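Local atomic coordinates of enoyl-CoA hydratase (PDB entry 3PE8), a protein that probably catalyses the reversible addition of water to 2-enoyl-CoA thioesters, giving 3-hydroxyacyl-CoA, and binds a zinc ion. Residues A[34-37]-A[38-42]; A[162-165]-A[166-169]. All coordinates share one frame; numbering follows the deposited sequence. Where two conformers were deposited one is given.

Overall arrangement
Both contacts contain the start of a helix in this crotonase-family chain, each capped by a serine, S34 in contact 1 and S164 in contact 2. Contact 1 opens helix 35-50, which connects the parallel strands 19-24 and 56-61 of the larger sheet; contact 2 takes in the short, weakly bonded strand 163-164 at the edge of the smaller sheet and runs straight into helix 165-171. They lie on opposite sides of the chain's centre, with centres 27 Å apart and nearest atoms about 17 Å apart. The R38 side chain of contact 1 lies about 9 Å from the zinc ion held by E109 and H129; contact 2 is remote from it, and L169 packs on R170 of a second subunit.

Contact 1: residues A[34-37]-A[38-42]; sequences SAEL and RSTFF
From S34 O to R38 N, 2.8 Å, the backbone starts a regular run of i to i+4 hydrogen bonds, continued by A35 with S39, E36 with T40 and L37 with F41. This is the N-terminal turn of helix 35-50, the helix of a beta-alpha-beta unit between strands 19-24 and 56-61. S34 is the N-cap: its OG accepts from L37 N at 3.1 Å, and so gives a partner to a first-turn amide that has no helical carbonyl one turn back, while E74 takes the N-H of A35.

R38 turns back along the chain. With CG beside its own backbone N and a bend at chi3 (-48°), its guanidinium has one face turned to the S34-A35 peptide, with A35 CA 3.5 Å above the plane and offset toward the rim. R38 NH2 lies 3.7 Å from A35 CB, and NH1 makes a weak hydrogen bond to L33 O.

On another side of the turn, E36 and T40 stand side by side, and a water donates to both E36 OE2 and T40 OG1, bridging carboxylate and hydroxyl. L37 takes a buried course instead, its CD1 4.5 Å from F41 CB, and F41 itself packs on L11 of strand 11-16. F42 meets W138 edge-to-face.

Two donors of one residue share the carbonyl of E36. T40 N arrives at one face of the carbonyl plane and T40 OG1 at the other; the hydroxyl, set beside its own backbone N by chi1 of -58°, donates to E36 O over 2.9 Å from 36° out of that plane.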
loop_
_atom_site.group_PDB
_atom_site.type_symbol
_atom_site.label_atom_id
_atom_site.label_comp_id
_atom_site.label_asym_id
_atom_site.label_seq_id
_atom_site.Cartn_x
_atom_site.Cartn_y
_atom_site.Cartn_z
ATOM N N SER A 34 20.132 19.975 21.370
ATOM C CA SER A 34 21.557 19.778 21.196
ATOM C C SER A 34 21.810 18.294 21.061
ATOM O O SER A 34 20.958 17.464 21.383
ATOM C CB SER A 34 22.322 20.325 22.401
ATOM O OG SER A 34 21.936 19.675 23.607
ATOM N N ALA A 35 23.008 17.964 20.616
ATOM C CA ALA A 35 23.423 16.562 20.562
ATOM C C ALA A 35 23.269 15.884 21.904
ATOM O O ALA A 35 22.764 14.770 21.983
ATOM C CB ALA A 35 24.915 16.462 20.041
ATOM N N GLU A 36 23.712 16.547 22.964
ATOM C CA GLU A 36 23.575 16.005 24.315
ATOM C C GLU A 36 22.125 15.779 24.722
ATOM O O GLU A 36 21.785 14.722 25.244
ATOM C CB GLU A 36 24.271 16.901 25.352
ATOM C CG GLU A 36 24.262 16.325 26.768
ATOM C CD GLU A 36 24.715 17.312 27.844
ATOM O OE1 GLU A 36 25.002 18.491 27.511
ATOM O OE2 GLU A 36 24.764 16.888 29.028
ATOM N N LEU A 37 21.256 16.756 24.468
ATOM C CA LEU A 37 19.856 16.586 24.867
ATOM C C LEU A 37 19.193 15.500 24.034
ATOM O O LEU A 37 18.433 14.685 24.562
ATOM C CB LEU A 37 19.108 17.904 24.786
ATOM C CG LEU A 37 17.622 17.851 25.155
ATOM C CD1 LEU A 37 17.364 17.145 26.520
ATOM C CD2 LEU A 37 17.073 19.305 25.158
ATOM N N ARG A 38 19.498 15.433 22.738
ATOM C CA ARG A 38 18.925 14.358 21.909
ATOM C C ARG A 38 19.314 12.992 22.451
ATOM O O ARG A 38 18.466 12.133 22.694
ATOM C CB ARG A 38 19.365 14.515 20.446
ATOM C CG ARG A 38 18.747 15.675 19.722
ATOM C CD ARG A 38 19.115 15.720 18.193
ATOM N NE ARG A 38 20.531 15.567 17.803
ATOM C CZ ARG A 38 21.389 16.558 17.530
ATOM N NH1 ARG A 38 21.040 17.836 17.634
ATOM N NH2 ARG A 38 22.636 16.273 17.161
ATOM N N SER A 39 20.605 12.797 22.695
ATOM C CA SER A 39 21.127 11.530 23.222
ATOM C C SER A 39 20.436 11.157 24.525
ATOM O O SER A 39 19.990 10.012 24.726
ATOM C CB SER A 39 22.623 11.653 23.489
ATOM O OG SER A 39 23.148 10.436 24.019
ATOM N N THR A 40 20.398 12.131 25.431
ATOM C CA THR A 40 19.849 11.930 26.769
ATOM C C THR A 40 18.339 11.635 26.706
ATOM O O THR A 40 17.844 10.723 27.386
ATOM C CB THR A 40 20.147 13.158 27.673
ATOM O OG1 THR A 40 21.572 13.360 27.740
ATOM C CG2 THR A 40 19.625 12.932 29.093
ATOM N N PHE A 41 17.628 12.394 25.889
ATOM C CA PHE A 41 16.172 12.222 25.774
ATOM C C PHE A 41 15.800 10.869 25.191
ATOM O O PHE A 41 14.960 10.128 25.735
ATOM C CB PHE A 41 15.581 13.344 24.928
ATOM C CG PHE A 41 14.110 13.212 24.703
ATOM C CD1 PHE A 41 13.210 13.401 25.743
ATOM C CD2 PHE A 41 13.627 12.824 23.458
ATOM C CE1 PHE A 41 11.844 13.240 25.527
ATOM C CE2 PHE A 41 12.257 12.670 23.252
ATOM C CZ PHE A 41 11.384 12.871 24.305
ATOM N N PHE A 42 16.426 10.522 24.073
ATOM C CA PHE A 42 16.109 9.265 23.409
ATOM C C PHE A 42 16.483 8.076 24.281
ATOM O O PHE A 42 15.755 7.078 24.322
ATOM C CB PHE A 42 16.679 9.202 21.982
ATOM C CG PHE A 42 16.037 10.196 21.032
ATOM C CD1 PHE A 42 14.661 10.172 20.820
ATOM C CD2 PHE A 42 16.778 11.182 20.402
ATOM C CE1 PHE A 42 14.046 11.106 19.992
ATOM C CE2 PHE A 42 16.149 12.120 19.566
ATOM C CZ PHE A 42 14.789 12.049 19.343
HETATM O O HOH W 1 22.812 14.385 29.883
#

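Contact 2: residues A[162-165]-A[166-169]; sequences YLSA and QDAL
S164 O accepts from A168 N at 2.8 Å, which begins the hydrogen bonding of helix 165-171; A165 O with L169 N, 2.9 Å, carries it on. S164 is the N-cap of this helix. Its OG, placed between backbone N and carbonyl carbon by a chi1 of 72°, swings over the helix start and accepts from D167 N at 3.0 Å with an N-H...O angle of 159°.

D167 answers from the helix side, but indirectly. One water receives the N-H of S164 and donates to D167 OD2 at 2.7 Å, so the carboxylate reaches the N-cap amide through a water, where a capping box would have a direct bond. D167 OD1 also has a long, weak ion pair with R170, one turn further on.

Next to these polar groups L163, the last residue but one before the helix, bends its isobutyl end back over the turn. Its CD1 meets D167 CB at 3.5 Å, the two side chains crossing at a slant, and its CD2 rests 3.9 Å from A168 CB. L152 and M156 of helix 150-159 pack on the same leucine, while A165 and L169 lean on V177 of strand 177-178.

The chemistry points to a helix start where the amides of D167 and A168 are taken by the side-chain and backbone oxygens of S164, and whose third residue, an acid, probably interacts favourably with the positive end of the helix dipole.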
loop_
_atom_site.group_PDB
_atom_site.type_symbol
_atom_site.label_atom_id
_atom_site.label_comp_id
_atom_site.label_asym_id
_atom_site.label_seq_id
_atom_site.Cartn_x
_atom_site.Cartn_y
_atom_site.Cartn_z
ATOM N N TYR A 162 2.556 30.563 13.207
ATOM C CA TYR A 162 2.122 29.802 14.349
ATOM C C TYR A 162 0.662 29.378 14.250
ATOM O O TYR A 162 -0.226 30.155 13.789
ATOM C CB TYR A 162 2.263 30.606 15.632
ATOM C CG TYR A 162 3.644 30.732 16.191
ATOM C CD1 TYR A 162 4.334 29.616 16.625
ATOM C CD2 TYR A 162 4.216 31.985 16.362
ATOM C CE1 TYR A 162 5.602 29.715 17.171
ATOM C CE2 TYR A 162 5.513 32.097 16.935
ATOM C CZ TYR A 162 6.167 30.943 17.333
ATOM O OH TYR A 162 7.431 31.036 17.896
ATOM N N LEU A 163 0.409 28.168 14.712
ATOM C CA LEU A 163 -0.921 27.622 14.968
ATOM C C LEU A 163 -1.162 27.732 16.475
ATOM O O LEU A 163 -0.375 27.207 17.270
ATOM C CB LEU A 163 -0.996 26.170 14.535
ATOM C CG LEU A 163 -2.353 25.500 14.642
ATOM C CD1 LEU A 163 -3.335 26.022 13.586
ATOM C CD2 LEU A 163 -2.210 23.961 14.618
ATOM N N SER A 164 -2.248 28.383 16.862
ATOM C CA SER A 164 -2.611 28.532 18.251
ATOM C C SER A 164 -3.071 27.250 18.880
ATOM O O SER A 164 -3.451 26.291 18.195
ATOM C CB SER A 164 -3.730 29.577 18.378
ATOM O OG SER A 164 -4.990 29.079 17.894
ATOM N N ALA A 165 -3.093 27.240 20.207
ATOM C CA ALA A 165 -3.590 26.069 20.937
ATOM C C ALA A 165 -5.051 25.775 20.603
ATOM O O ALA A 165 -5.401 24.596 20.427
ATOM C CB ALA A 165 -3.404 26.237 22.471
ATOM N N GLN A 166 -5.888 26.811 20.524
ATOM C CA GLN A 166 -7.302 26.592 20.227
ATOM C C GLN A 166 -7.487 26.050 18.826
ATOM O O GLN A 166 -8.336 25.176 18.602
ATOM C CB GLN A 166 -8.126 27.853 20.467
ATOM C CG GLN A 166 -8.324 28.076 21.966
ATOM C CD GLN A 166 -9.186 26.964 22.696
ATOM O OE1 GLN A 166 -10.131 26.365 22.126
ATOM N NE2 GLN A 166 -8.871 26.721 23.969
ATOM N N ASP A 167 -6.716 26.569 17.881
ATOM C CA ASP A 167 -6.807 26.058 16.508
ATOM C C ASP A 167 -6.261 24.646 16.416
ATOM O O ASP A 167 -6.813 23.821 15.645
ATOM C CB ASP A 167 -6.142 27.017 15.495
ATOM C CG ASP A 167 -6.989 28.301 15.225
ATOM O OD1 ASP A 167 -8.159 28.393 15.697
ATOM O OD2 ASP A 167 -6.472 29.225 14.543
ATOM N N ALA A 168 -5.241 24.316 17.217
ATOM C CA ALA A 168 -4.699 22.954 17.288
ATOM C C ALA A 168 -5.760 21.978 17.804
ATOM O O ALA A 168 -5.905 20.866 17.278
ATOM C CB ALA A 168 -3.420 22.889 18.191
ATOM N N LEU A 169 -6.545 22.432 18.789
ATOM C CA LEU A 169 -7.656 21.613 19.324
ATOM C C LEU A 169 -8.736 21.403 18.234
ATOM O O LEU A 169 -9.173 20.239 18.000
ATOM C CB LEU A 169 -8.240 22.265 20.579
ATOM C CG LEU A 169 -9.384 21.500 21.248
ATOM C CD1 LEU A 169 -8.958 20.132 21.804
ATOM C CD2 LEU A 169 -9.966 22.423 22.356
HETATM O O HOH W 2 -3.828 29.755 14.732
#